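Local coordinates for uncharacterized protein (Sus scrofa, PDB 5BNI) that is porcine CD38, a member of the ADP-ribosyl cyclase family, built from a mainly helical half and a half centred on a parallel beta sheet, at residues 51-56 with 136-141; 9-14 with 40-45; 17-22 with 33-38; 74-79 with 153-158. All coordinates share one frame; numbering follows the deposited sequence.

Contact 1: residues 51-56 with 136-141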
loop_
_atom_site.group_PDB
_atom_site.type_symbol
_atom_site.label_atom_id
_atom_site.label_comp_id
_atom_site.label_asym_id
_atom_site.label_seq_id
_atom_site.Cartn_x
_atom_site.Cartn_y
_atom_site.Cartn_z
ATOM N N CYS A 51 10.190 12.942 -13.452
ATOM C CA CYS A 51 9.259 13.804 -12.718
ATOM C C CYS A 51 7.948 14.053 -13.494
ATOM O O CYS A 51 7.076 14.841 -13.069
ATOM C CB CYS A 51 9.904 15.151 -12.364
ATOM S SG CYS A 51 11.080 15.148 -10.982
ATOM N N SER A 52 7.796 13.361 -14.621
ATOM C CA SER A 52 6.613 13.527 -15.452
ATOM C C SER A 52 5.531 12.455 -15.262
ATOM O O SER A 52 4.506 12.477 -15.947
ATOM C CB SER A 52 7.030 13.504 -16.900
ATOM O OG SER A 52 7.240 12.160 -17.273
ATOM N N ALA A 53 5.749 11.514 -14.350
ATOM C CA ALA A 53 4.825 10.406 -14.130
ATOM C C ALA A 53 3.382 10.800 -13.835
ATOM O O ALA A 53 3.105 11.713 -13.076
ATOM C CB ALA A 53 5.339 9.528 -13.039
ATOM N N ARG A 54 2.472 10.055 -14.452
ATOM C CA ARG A 54 1.035 10.196 -14.290
ATOM C C ARG A 54 0.440 8.808 -14.101
ATOM O O ARG A 54 0.929 7.834 -14.661
ATOM C CB ARG A 54 0.424 10.835 -15.537
ATOM C CG ARG A 54 0.825 12.284 -15.766
ATOM C CD ARG A 54 -0.043 12.898 -16.827
ATOM N NE ARG A 54 -0.285 11.974 -17.931
ATOM C CZ ARG A 54 -1.497 11.600 -18.346
ATOM N NH1 ARG A 54 -2.608 12.078 -17.742
ATOM N NH2 ARG A 54 -1.595 10.752 -19.375
ATOM N N GLU A 55 -0.627 8.719 -13.324
ATOM C CA GLU A 55 -1.273 7.431 -13.087
ATOM C C GLU A 55 -1.653 6.694 -14.367
ATOM O O GLU A 55 -1.620 5.445 -14.396
ATOM C CB GLU A 55 -2.492 7.599 -12.182
ATOM C CG GLU A 55 -2.130 7.715 -10.714
ATOM C CD GLU A 55 -3.328 7.873 -9.808
ATOM O OE1 GLU A 55 -4.463 7.874 -10.310
ATOM O OE2 GLU A 55 -3.134 7.983 -8.585
ATOM N N GLU A 56 -1.989 7.460 -15.414
ATOM C CA GLU A 56 -2.397 6.888 -16.693
ATOM C C GLU A 56 -1.271 6.095 -17.340
ATOM O O GLU A 56 -1.499 5.374 -18.305
ATOM C CB GLU A 56 -2.860 7.995 -17.658
ATOM C CG GLU A 56 -4.147 8.718 -17.268
ATOM C CD GLU A 56 -4.113 9.325 -15.864
ATOM O OE1 GLU A 56 -3.104 9.986 -15.504
ATOM O OE2 GLU A 56 -5.107 9.141 -15.120
ATOM N N VAL A 136 7.879 6.010 -8.735
ATOM C CA VAL A 136 7.711 5.109 -7.592
ATOM C C VAL A 136 6.557 5.565 -6.733
ATOM O O VAL A 136 5.742 4.744 -6.301
ATOM C CB VAL A 136 8.970 5.050 -6.716
ATOM C CG1 VAL A 136 8.652 4.358 -5.381
ATOM C CG2 VAL A 136 10.079 4.317 -7.478
ATOM N N SER A 137 6.498 6.879 -6.479
ATOM C CA SER A 137 5.444 7.483 -5.660
ATOM C C SER A 137 4.089 7.450 -6.377
ATOM O O SER A 137 3.057 7.238 -5.749
ATOM C CB SER A 137 5.811 8.925 -5.305
ATOM O OG SER A 137 6.920 8.993 -4.398
ATOM N N VAL A 138 4.076 7.659 -7.692
ATOM C CA VAL A 138 2.819 7.617 -8.417
ATOM C C VAL A 138 2.245 6.213 -8.340
ATOM O O VAL A 138 1.038 6.029 -8.233
ATOM C CB VAL A 138 2.988 8.068 -9.888
ATOM C CG1 VAL A 138 1.742 7.766 -10.678
ATOM C CG2 VAL A 138 3.296 9.562 -9.959
ATOM N N PHE A 139 3.132 5.232 -8.384
ATOM C CA PHE A 139 2.760 3.813 -8.327
ATOM C C PHE A 139 2.194 3.397 -6.985
ATOM O O PHE A 139 1.124 2.775 -6.928
ATOM C CB PHE A 139 3.960 2.925 -8.646
ATOM C CG PHE A 139 3.716 1.445 -8.404
ATOM C CD1 PHE A 139 3.189 0.631 -9.399
ATOM C CD2 PHE A 139 4.037 0.858 -7.186
ATOM C CE1 PHE A 139 2.989 -0.737 -9.177
ATOM C CE2 PHE A 139 3.837 -0.509 -6.967
ATOM C CZ PHE A 139 3.313 -1.310 -7.959
ATOM N N TRP A 140 2.904 3.709 -5.903
ATOM C CA TRP A 140 2.409 3.342 -4.584
ATOM C C TRP A 140 1.133 4.063 -4.260
ATOM O O TRP A 140 0.196 3.466 -3.702
ATOM C CB TRP A 140 3.484 3.566 -3.506
ATOM C CG TRP A 140 4.589 2.495 -3.605
ATOM C CD1 TRP A 140 5.884 2.685 -3.989
ATOM C CD2 TRP A 140 4.449 1.103 -3.363
ATOM N NE1 TRP A 140 6.560 1.496 -3.993
ATOM C CE2 TRP A 140 5.704 0.509 -3.607
ATOM C CE3 TRP A 140 3.392 0.299 -2.957
ATOM C CZ2 TRP A 140 5.935 -0.868 -3.458
ATOM C CZ3 TRP A 140 3.619 -1.081 -2.797
ATOM C CH2 TRP A 140 4.874 -1.639 -3.051
ATOM N N ASN A 141 1.072 5.341 -4.621
ATOM C CA ASN A 141 -0.124 6.135 -4.351
ATOM C C ASN A 141 -1.306 5.544 -5.066
ATOM O O ASN A 141 -2.376 5.424 -4.517
ATOM C CB ASN A 141 0.081 7.576 -4.817
ATOM C CG ASN A 141 -1.178 8.409 -4.716
ATOM O OD1 ASN A 141 -1.634 8.710 -3.617
ATOM N ND2 ASN A 141 -1.746 8.797 -5.873
#

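Contact 2: residues 9-14 with 40-45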
loop_
_atom_site.group_PDB
_atom_site.type_symbol
_atom_site.label_atom_id
_atom_site.label_comp_id
_atom_site.label_asym_id
_atom_site.label_seq_id
_atom_site.Cartn_x
_atom_site.Cartn_y
_atom_site.Cartn_z
ATOM N N ASP A 9 19.403 -4.794 -11.332
ATOM C CA ASP A 9 18.733 -6.020 -11.774
ATOM C C ASP A 9 17.222 -6.006 -11.515
ATOM O O ASP A 9 16.594 -7.054 -11.383
ATOM C CB ASP A 9 19.379 -7.252 -11.125
ATOM C CG ASP A 9 20.711 -7.619 -11.766
ATOM O OD1 ASP A 9 20.748 -7.889 -13.000
ATOM O OD2 ASP A 9 21.725 -7.647 -11.030
ATOM N N PHE A 10 16.653 -4.807 -11.480
ATOM C CA PHE A 10 15.228 -4.584 -11.252
ATOM C C PHE A 10 14.307 -5.443 -12.109
ATOM O O PHE A 10 13.438 -6.145 -11.591
ATOM C CB PHE A 10 14.906 -3.098 -11.475
ATOM C CG PHE A 10 13.428 -2.799 -11.591
ATOM C CD1 PHE A 10 12.646 -2.641 -10.446
ATOM C CD2 PHE A 10 12.822 -2.698 -12.819
ATOM C CE1 PHE A 10 11.284 -2.394 -10.527
ATOM C CE2 PHE A 10 11.460 -2.450 -12.912
ATOM C CZ PHE A 10 10.696 -2.309 -11.762
ATOM N N GLN A 11 14.482 -5.379 -13.421
ATOM C CA GLN A 11 13.637 -6.129 -14.342
ATOM C C GLN A 11 13.631 -7.612 -14.028
ATOM O O GLN A 11 12.587 -8.255 -14.100
ATOM C CB GLN A 11 14.085 -5.890 -15.791
ATOM C CG GLN A 11 14.130 -4.421 -16.192
ATOM C CD GLN A 11 15.529 -3.817 -16.160
ATOM O OE1 GLN A 11 16.280 -3.972 -15.188
ATOM N NE2 GLN A 11 15.886 -3.119 -17.238
ATOM N N GLU A 12 14.788 -8.159 -13.688
ATOM C CA GLU A 12 14.868 -9.575 -13.347
ATOM C C GLU A 12 14.165 -9.848 -12.053
ATOM O O GLU A 12 13.445 -10.838 -11.919
ATOM C CB GLU A 12 16.319 -10.007 -13.201
ATOM C CG GLU A 12 17.035 -9.950 -14.514
ATOM C CD GLU A 12 17.006 -11.277 -15.242
ATOM O OE1 GLU A 12 16.327 -12.218 -14.767
ATOM O OE2 GLU A 12 17.658 -11.361 -16.298
ATOM N N ILE A 13 14.388 -8.969 -11.088
ATOM C CA ILE A 13 13.783 -9.109 -9.787
ATOM C C ILE A 13 12.255 -9.086 -9.788
ATOM O O ILE A 13 11.645 -9.884 -9.082
ATOM C CB ILE A 13 14.352 -8.061 -8.825
ATOM C CG1 ILE A 13 15.860 -8.288 -8.631
ATOM C CG2 ILE A 13 13.623 -8.102 -7.496
ATOM C CD1 ILE A 13 16.497 -7.327 -7.623
ATOM N N ILE A 14 11.618 -8.202 -10.561
ATOM C CA ILE A 14 10.137 -8.184 -10.612
ATOM C C ILE A 14 9.619 -9.432 -11.323
ATOM O O ILE A 14 8.546 -9.924 -11.019
ATOM C CB ILE A 14 9.557 -6.916 -11.313
ATOM C CG1 ILE A 14 9.987 -6.886 -12.767
ATOM C CG2 ILE A 14 9.992 -5.641 -10.587
ATOM C CD1 ILE A 14 9.627 -5.624 -13.495
ATOM N N ALA A 40 5.175 -4.586 -19.002
ATOM C CA ALA A 40 4.194 -3.525 -18.845
ATOM C C ALA A 40 4.765 -2.531 -17.861
ATOM O O ALA A 40 4.624 -1.329 -18.021
ATOM C CB ALA A 40 2.888 -4.096 -18.311
ATOM N N PHE A 41 5.440 -3.068 -16.844
ATOM C CA PHE A 41 6.000 -2.280 -15.766
ATOM C C PHE A 41 7.131 -1.374 -16.214
ATOM O O PHE A 41 7.191 -0.208 -15.821
ATOM C CB PHE A 41 6.494 -3.212 -14.672
ATOM C CG PHE A 41 6.629 -2.556 -13.318
ATOM C CD1 PHE A 41 7.229 -1.301 -13.184
ATOM C CD2 PHE A 41 6.178 -3.207 -12.176
ATOM C CE1 PHE A 41 7.352 -0.692 -11.938
ATOM C CE2 PHE A 41 6.306 -2.593 -10.923
ATOM C CZ PHE A 41 6.895 -1.330 -10.794
ATOM N N THR A 42 8.045 -1.915 -17.013
ATOM C CA THR A 42 9.175 -1.147 -17.506
ATOM C C THR A 42 8.733 -0.076 -18.498
ATOM O O THR A 42 9.150 1.068 -18.396
ATOM C CB THR A 42 10.252 -2.059 -18.140
ATOM O OG1 THR A 42 9.636 -2.956 -19.065
ATOM C CG2 THR A 42 10.945 -2.882 -17.081
ATOM N N ASP A 43 7.879 -0.444 -19.449
ATOM C CA ASP A 43 7.387 0.495 -20.462
ATOM C C ASP A 43 6.811 1.734 -19.803
ATOM O O ASP A 43 6.998 2.846 -20.286
ATOM C CB ASP A 43 6.332 -0.165 -21.358
ATOM C CG ASP A 43 6.951 -1.116 -22.395
ATOM O OD1 ASP A 43 8.182 -1.348 -22.325
ATOM O OD2 ASP A 43 6.220 -1.630 -23.283
ATOM N N ALA A 44 6.141 1.540 -18.674
ATOM C CA ALA A 44 5.507 2.625 -17.936
ATOM C C ALA A 44 6.421 3.784 -17.592
ATOM O O ALA A 44 6.007 4.936 -17.711
ATOM C CB ALA A 44 4.846 2.087 -16.670
ATOM N N PHE A 45 7.651 3.496 -17.175
ATOM C CA PHE A 45 8.579 4.566 -16.759
ATOM C C PHE A 45 9.822 4.763 -17.622
ATOM O O PHE A 45 10.387 5.854 -17.677
ATOM C CB PHE A 45 9.030 4.360 -15.304
ATOM C CG PHE A 45 9.890 3.128 -15.090
ATOM C CD1 PHE A 45 9.311 1.890 -14.784
ATOM C CD2 PHE A 45 11.270 3.208 -15.173
ATOM C CE1 PHE A 45 10.105 0.760 -14.556
ATOM C CE2 PHE A 45 12.072 2.081 -14.954
ATOM C CZ PHE A 45 11.491 0.856 -14.643
#

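Contact 3: residues 17-22 with 33-38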
loop_
_atom_site.group_PDB
_atom_site.type_symbol
_atom_site.label_atom_id
_atom_site.label_comp_id
_atom_site.label_asym_id
_atom_site.label_seq_id
_atom_site.Cartn_x
_atom_site.Cartn_y
_atom_site.Cartn_z
ATOM N N ARG A 17 9.951 -12.378 -8.763
ATOM C CA ARG A 17 8.978 -12.195 -7.703
ATOM C C ARG A 17 7.602 -12.491 -8.241
ATOM O O ARG A 17 6.723 -13.010 -7.548
ATOM C CB ARG A 17 9.025 -10.762 -7.205
ATOM C CG ARG A 17 10.238 -10.445 -6.360
ATOM C CD ARG A 17 10.184 -9.003 -5.904
ATOM N NE ARG A 17 10.944 -8.794 -4.685
ATOM C CZ ARG A 17 10.862 -7.698 -3.939
ATOM N NH1 ARG A 17 10.054 -6.706 -4.293
ATOM N NH2 ARG A 17 11.590 -7.592 -2.834
ATOM N N CYS A 18 7.386 -12.118 -9.488
ATOM C CA CYS A 18 6.084 -12.381 -10.082
ATOM C C CYS A 18 5.811 -13.838 -10.245
ATOM O O CYS A 18 4.656 -14.231 -10.139
ATOM C CB CYS A 18 5.940 -11.786 -11.479
ATOM S SG CYS A 18 4.328 -11.911 -12.312
ATOM N N TYR A 19 6.832 -14.584 -10.655
ATOM C CA TYR A 19 6.688 -16.023 -10.849
ATOM C C TYR A 19 6.459 -16.757 -9.536
ATOM O O TYR A 19 5.652 -17.673 -9.465
ATOM C CB TYR A 19 7.932 -16.595 -11.531
ATOM C CG TYR A 19 7.909 -16.525 -13.039
ATOM C CD1 TYR A 19 6.814 -16.991 -13.760
ATOM C CD2 TYR A 19 8.986 -15.999 -13.751
ATOM C CE1 TYR A 19 6.785 -16.939 -15.141
ATOM C CE2 TYR A 19 8.968 -15.933 -15.137
ATOM C CZ TYR A 19 7.870 -16.417 -15.832
ATOM O OH TYR A 19 7.821 -16.355 -17.217
ATOM N N THR A 20 7.206 -16.376 -8.505
ATOM C CA THR A 20 7.068 -16.972 -7.170
ATOM C C THR A 20 5.658 -16.758 -6.674
ATOM O O THR A 20 5.048 -17.656 -6.090
ATOM C CB THR A 20 8.011 -16.292 -6.151
ATOM O OG1 THR A 20 9.361 -16.661 -6.420
ATOM C CG2 THR A 20 7.661 -16.674 -4.726
ATOM N N TYR A 21 5.146 -15.552 -6.907
ATOM C CA TYR A 21 3.811 -15.189 -6.458
ATOM C C TYR A 21 2.737 -16.036 -7.113
ATOM O O TYR A 21 1.863 -16.540 -6.426
ATOM C CB TYR A 21 3.532 -13.706 -6.695
ATOM C CG TYR A 21 2.334 -13.187 -5.932
ATOM C CD1 TYR A 21 1.048 -13.235 -6.482
ATOM C CD2 TYR A 21 2.475 -12.640 -4.656
ATOM C CE1 TYR A 21 -0.056 -12.754 -5.771
ATOM C CE2 TYR A 21 1.370 -12.157 -3.944
ATOM C CZ TYR A 21 0.113 -12.205 -4.508
ATOM O OH TYR A 21 -0.982 -11.672 -3.834
ATOM N N ILE A 22 2.797 -16.207 -8.431
ATOM C CA ILE A 22 1.761 -16.985 -9.112
ATOM C C ILE A 22 2.007 -18.497 -9.091
ATOM O O ILE A 22 1.240 -19.258 -9.675
ATOM C CB ILE A 22 1.556 -16.526 -10.563
ATOM C CG1 ILE A 22 2.829 -16.758 -11.369
ATOM C CG2 ILE A 22 1.182 -15.056 -10.587
ATOM C CD1 ILE A 22 2.555 -17.360 -12.715
ATOM N N ASP A 33 0.474 -13.838 -17.081
ATOM C CA ASP A 33 1.723 -13.873 -17.812
ATOM C C ASP A 33 2.698 -12.907 -17.154
ATOM O O ASP A 33 2.671 -11.714 -17.451
ATOM C CB ASP A 33 1.480 -13.443 -19.263
ATOM C CG ASP A 33 2.720 -13.538 -20.122
ATOM O OD1 ASP A 33 3.840 -13.568 -19.577
ATOM O OD2 ASP A 33 2.561 -13.580 -21.354
ATOM N N CYS A 34 3.555 -13.424 -16.280
ATOM C CA CYS A 34 4.530 -12.632 -15.538
ATOM C C CYS A 34 5.516 -11.911 -16.441
ATOM O O CYS A 34 6.164 -10.950 -16.039
ATOM C CB CYS A 34 5.288 -13.559 -14.623
ATOM S SG CYS A 34 4.410 -13.813 -13.083
ATOM N N GLN A 35 5.623 -12.381 -17.671
ATOM C CA GLN A 35 6.492 -11.751 -18.652
ATOM C C GLN A 35 5.868 -10.490 -19.247
ATOM O O GLN A 35 6.548 -9.479 -19.440
ATOM C CB GLN A 35 6.820 -12.739 -19.768
ATOM C CG GLN A 35 7.932 -13.730 -19.394
ATOM C CD GLN A 35 9.325 -13.197 -19.713
ATOM O OE1 GLN A 35 9.473 -12.054 -20.149
ATOM N NE2 GLN A 35 10.355 -14.017 -19.478
ATOM N N LYS A 36 4.579 -10.558 -19.550
ATOM C CA LYS A 36 3.863 -9.421 -20.085
ATOM C C LYS A 36 3.855 -8.352 -19.008
ATOM O O LYS A 36 4.047 -7.167 -19.293
ATOM C CB LYS A 36 2.433 -9.815 -20.413
ATOM C CG LYS A 36 2.222 -10.372 -21.809
ATOM C CD LYS A 36 0.886 -9.870 -22.332
ATOM C CE LYS A 36 0.083 -10.954 -23.037
ATOM N NZ LYS A 36 0.414 -11.122 -24.485
ATOM N N ILE A 37 3.628 -8.795 -17.769
ATOM C CA ILE A 37 3.586 -7.918 -16.619
ATOM C C ILE A 37 4.908 -7.188 -16.388
ATOM O O ILE A 37 4.907 -5.991 -16.094
ATOM C CB ILE A 37 3.215 -8.693 -15.343
ATOM C CG1 ILE A 37 1.762 -9.155 -15.420
ATOM C CG2 ILE A 37 3.498 -7.854 -14.088
ATOM C CD1 ILE A 37 1.267 -9.809 -14.152
ATOM N N LYS A 38 6.027 -7.901 -16.506
ATOM C CA LYS A 38 7.336 -7.286 -16.311
ATOM C C LYS A 38 7.543 -6.171 -17.294
ATOM O O LYS A 38 8.036 -5.106 -16.939
ATOM C CB LYS A 38 8.457 -8.291 -16.521
ATOM C CG LYS A 38 9.838 -7.630 -16.523
ATOM C CD LYS A 38 10.911 -8.588 -17.047
ATOM C CE LYS A 38 10.829 -8.723 -18.554
ATOM N NZ LYS A 38 11.789 -9.748 -19.068
#

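Contact 4: residues 74-79 with 153-158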
loop_
_atom_site.group_PDB
_atom_site.type_symbol
_atom_site.label_atom_id
_atom_site.label_comp_id
_atom_site.label_asym_id
_atom_site.label_seq_id
_atom_site.Cartn_x
_atom_site.Cartn_y
_atom_site.Cartn_z
ATOM N N THR A 74 -9.155 -7.183 3.928
ATOM C CA THR A 74 -8.298 -6.028 3.666
ATOM C C THR A 74 -7.816 -5.402 4.965
ATOM O O THR A 74 -8.610 -5.135 5.873
ATOM C CB THR A 74 -9.025 -4.957 2.823
ATOM O OG1 THR A 74 -9.315 -5.481 1.512
ATOM C CG2 THR A 74 -8.175 -3.700 2.702
ATOM N N VAL A 75 -6.511 -5.161 5.052
ATOM C CA VAL A 75 -5.907 -4.568 6.247
ATOM C C VAL A 75 -5.000 -3.385 5.908
ATOM O O VAL A 75 -4.456 -3.299 4.810
ATOM C CB VAL A 75 -5.111 -5.625 7.027
ATOM C CG1 VAL A 75 -4.373 -4.987 8.177
ATOM C CG2 VAL A 75 -6.065 -6.658 7.572
ATOM N N PHE A 76 -4.842 -2.485 6.866
ATOM C CA PHE A 76 -3.985 -1.317 6.722
ATOM C C PHE A 76 -3.155 -1.136 7.977
ATOM O O PHE A 76 -3.684 -1.209 9.086
ATOM C CB PHE A 76 -4.830 -0.050 6.514
ATOM C CG PHE A 76 -5.569 -0.021 5.210
ATOM C CD1 PHE A 76 -4.893 0.211 4.021
ATOM C CD2 PHE A 76 -6.928 -0.260 5.161
ATOM C CE1 PHE A 76 -5.564 0.199 2.808
ATOM C CE2 PHE A 76 -7.607 -0.279 3.954
ATOM C CZ PHE A 76 -6.921 -0.045 2.774
ATOM N N TRP A 77 -1.862 -0.912 7.810
ATOM C CA TRP A 77 -0.985 -0.630 8.944
ATOM C C TRP A 77 -0.568 0.811 8.764
ATOM O O TRP A 77 0.167 1.117 7.823
ATOM C CB TRP A 77 0.225 -1.582 8.938
ATOM C CG TRP A 77 -0.188 -2.953 9.375
ATOM C CD1 TRP A 77 -0.867 -3.881 8.625
ATOM C CD2 TRP A 77 -0.052 -3.522 10.675
ATOM N NE1 TRP A 77 -1.163 -4.984 9.374
ATOM C CE2 TRP A 77 -0.671 -4.799 10.640
ATOM C CE3 TRP A 77 0.535 -3.093 11.870
ATOM C CZ2 TRP A 77 -0.723 -5.640 11.752
ATOM C CZ3 TRP A 77 0.483 -3.933 12.981
ATOM C CH2 TRP A 77 -0.148 -5.190 12.911
ATOM N N SER A 78 -1.066 1.695 9.632
ATOM C CA SER A 78 -0.766 3.129 9.525
ATOM C C SER A 78 0.244 3.537 10.573
ATOM O O SER A 78 -0.018 3.431 11.759
ATOM C CB SER A 78 -2.034 3.982 9.640
ATOM O OG SER A 78 -1.730 5.364 9.521
ATOM N N LYS A 79 1.402 4.001 10.115
ATOM C CA LYS A 79 2.495 4.393 10.998
ATOM C C LYS A 79 2.824 3.239 11.938
ATOM O O LYS A 79 3.438 3.425 12.995
ATOM C CB LYS A 79 2.117 5.659 11.771
ATOM C CG LYS A 79 1.841 6.867 10.871
ATOM C CD LYS A 79 0.896 7.857 11.538
ATOM C CE LYS A 79 1.569 8.676 12.624
ATOM N NZ LYS A 79 2.317 9.828 12.048
ATOM N N GLY A 153 -16.553 -5.555 2.516
ATOM C CA GLY A 153 -17.051 -6.147 3.731
ATOM C C GLY A 153 -16.481 -5.350 4.888
ATOM O O GLY A 153 -16.661 -4.129 4.954
ATOM N N MET A 154 -15.787 -6.031 5.797
ATOM C CA MET A 154 -15.178 -5.368 6.932
ATOM C C MET A 154 -13.716 -5.072 6.607
ATOM O O MET A 154 -13.043 -5.871 5.956
ATOM C CB MET A 154 -15.308 -6.261 8.184
ATOM C CG MET A 154 -14.978 -5.605 9.528
ATOM S SD MET A 154 -13.321 -6.029 10.081
ATOM C CE MET A 154 -13.324 -7.820 9.863
ATOM N N VAL A 155 -13.230 -3.910 7.055
ATOM C CA VAL A 155 -11.854 -3.470 6.815
ATOM C C VAL A 155 -11.246 -3.067 8.149
ATOM O O VAL A 155 -11.953 -2.602 9.043
ATOM C CB VAL A 155 -11.836 -2.294 5.832
ATOM C CG1 VAL A 155 -10.435 -1.734 5.651
ATOM C CG2 VAL A 155 -12.360 -2.766 4.481
ATOM N N GLN A 156 -9.934 -3.266 8.303
ATOM C CA GLN A 156 -9.272 -2.893 9.541
ATOM C C GLN A 156 -7.970 -2.169 9.335
ATOM O O GLN A 156 -7.219 -2.446 8.386
ATOM C CB GLN A 156 -9.053 -4.117 10.424
ATOM C CG GLN A 156 -8.820 -5.392 9.677
ATOM C CD GLN A 156 -9.058 -6.601 10.559
ATOM O OE1 GLN A 156 -9.972 -6.613 11.386
ATOM N NE2 GLN A 156 -8.232 -7.627 10.384
ATOM N N VAL A 157 -7.708 -1.232 10.235
ATOM C CA VAL A 157 -6.487 -0.438 10.202
ATOM C C VAL A 157 -5.850 -0.554 11.570
ATOM O O VAL A 157 -6.513 -0.368 12.597
ATOM C CB VAL A 157 -6.735 1.063 9.829
ATOM C CG1 VAL A 157 -7.636 1.747 10.841
ATOM C CG2 VAL A 157 -5.402 1.802 9.718
ATOM N N PHE A 158 -4.565 -0.881 11.578
ATOM C CA PHE A 158 -3.837 -1.000 12.815
ATOM C C PHE A 158 -3.094 0.305 13.104
ATOM O O PHE A 158 -2.291 0.779 12.289
ATOM C CB PHE A 158 -2.897 -2.209 12.755
ATOM C CG PHE A 158 -3.618 -3.534 12.838
ATOM C CD1 PHE A 158 -3.964 -4.072 14.068
ATOM C CD2 PHE A 158 -3.983 -4.230 11.679
ATOM C CE1 PHE A 158 -4.664 -5.290 14.153
ATOM C CE2 PHE A 158 -4.685 -5.435 11.756
ATOM C CZ PHE A 158 -5.019 -5.973 12.999
HETATM O O HOH W 1 -11.645 -6.261 3.811
#

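Contact 1: residues 51-56 with 136-141
Val-138 reaches out from one turn of a helix and sets its two methyl groups against Ala-53, Arg-54 and Glu-55, at the end of a loop and the start of a 3-10 turn. Its torsion divides the work between the branches. CG1 lies anti to the backbone N (chi1 169°) and touches main chain, 3.7 Å from Glu-55 N, whereas CG2, anti to the carbonyl carbon, meets the CB of Ala-53 at 3.7 Å. A beta-branched residue suits this place because one methyl goes to Ala-53 and the other to the peptide between Arg-54 and Glu-55; the small Ala-53 probably lets the loop come close. Glu-55 contributes its aliphatic part first: CG packs against Val-138 CG1 at 3.9 Å. Beyond CG the chain runs extended, carrying the carboxylate toward the next turn of the helix, where its OE2 stands 3.2 Å from the ND2 of Asn-141. These two side chains cross at about a right angle, with carboxylate and amide planes inclined by 31°. The contact is thus apolar round Val-138 and polar where Glu-55 nears Asn-141. Residues 51-56 lie in the connection between helix 34-45 and helix 59-64, pinned by the disulfide of Cys-51 with Cys-131. Helix 135-149 turns Val-138 toward them, and the neighbouring Phe-139 packs against side chains of helices 59-64 and 101-106.

Contact 2: residues 9-14 with 40-45
Phe-10 sets its ring against both Phe-41 and Phe-45 of the facing helix. Its CB points toward that helix, and with CG anti to the backbone N (chi1 166°) the ring is carried across the gap. Along one side CE2 comes within 3.7 Å of Phe-45 CZ; at the tip, CZ stands 3.7 Å from Phe-41 CE1, over one face of that ring. The pair with Phe-41 is T-shaped, planes at 75°. With Phe-45 the roles are exchanged: its edge is turned to the face of Phe-10 in an offset edge-to-face pair. Beside the rings, Gln-11 CG meets Thr-42 CG2 at 3.6 Å, and Ile-14 CD1 rests near Phe-41 CB. The threonine hydroxyl is bonded to Lys-39 O of its own helix, while its methyl CG2 makes the contact. Trp-111 adds a further ring to the aromatic cluster. Cohesion here therefore comes from dispersion and from C-H edges set against pi faces, as expected where two amphipathic helices bury their apolar sides.

Contact 3: residues 17-22 with 33-38
Cys-18 and Cys-34 are joined by a disulfide, SG to SG 2.1 Å, that staples two helices together. The two half-cystines reach the bond differently: Cys-18 turns SG away from the backbone N (chi1 -175°), whereas Cys-34 SG stands beside the backbone N, anti to the carbonyl carbon. A chi3 of -84° is close to the perpendicular twist that a relaxed disulfide prefers. Isoleucines lie against the bridge, with Ile-22 CG1 3.8 Å from the sulfur of Cys-34 and Ile-37 CD1 near that of Cys-18. Together helices 10-25 and 34-45 form a helical hairpin, their local axes 9.9 Å apart and inclined at 142°, and the bridge ties the start of the second helix to the middle of the first. Asp-33 begins the second arm as N-cap: its OD1 accepts from Gln-35 N at 2.9 Å and also from Lys-36 N, both reaching it from the same face of the carboxylate. Tyr-19 swings its ring across the helix gap to lie over the CB of Cys-34, a CH-pi contact 3.9 Å from the ring centroid. Farther out, the tyrosine OH meets Gln-35 CG at 3.4 Å. The glutamine bends at chi2, and its OE1 accepts a weak bond from Lys-38 NZ.

Contact 4: residues 74-79 with 153-158
Trp-77 and Phe-158, paired on adjacent strands, lay their rings over one another in an offset stack: the tryptophan six-membered ring and the phenyl ring have centroids 4.4 Å apart and planes only 18° from parallel. In both residues CG is anti to the carbonyl carbon, which leans the two flat groups the same way from the sheet. Phe-158 CB also sits over the six-membered ring, 3.7 Å from its centroid. Val-75 CG1 meets Phe-158 CD2 at the edge of the phenyl ring, at 3.6 Å. The indole NE1 is hydrogen-bonded to Gln-91 OE1, which probably helps set the ring's rotation. On the other face of the sheet, Phe-76 presents its edge to Val-155, CE2 to CG1 3.6 Å, and its CB to a methyl of Val-157; beta-branched valines suit a strand and pack beside the large ring. Between the faces the main chains alternate donors and acceptors: Phe-76 N gives to Gln-156 O at 2.8 Å, and Phe-158 N to Phe-76 O at 2.7 Å. Strand 74-77 is an outermost strand within this chain, beside strand 153-160, in the parallel sheet 74-77, 153-160, 186-195, 223-230 of this ADP-ribosyl cyclase family fold, with helices on the Phe-76 face.

From the N terminus, helix 10-25 leads through a short loop into helix 34-45. Contact 3 closes that turn, and contact 2, at the end of the hairpin away from its connecting loop, closes the larger loop in which contact 3 is nested; their centres are 11 Å apart, and Lys-38 touches Gln-11 and Ile-14 between them. The chain then enters the loop 51-56 of contact 1, passes helix 59-64 and forms strand 74-77. Helix 135-149 returns to close contact 1, which touches contact 2 where Phe-139 meets Phe-41. Strand 153-160 follows and closes contact 4, so contacts 1 and 4 cross along the chain. Contacts 1 to 3 bind the helical part, contact 4 the sheet.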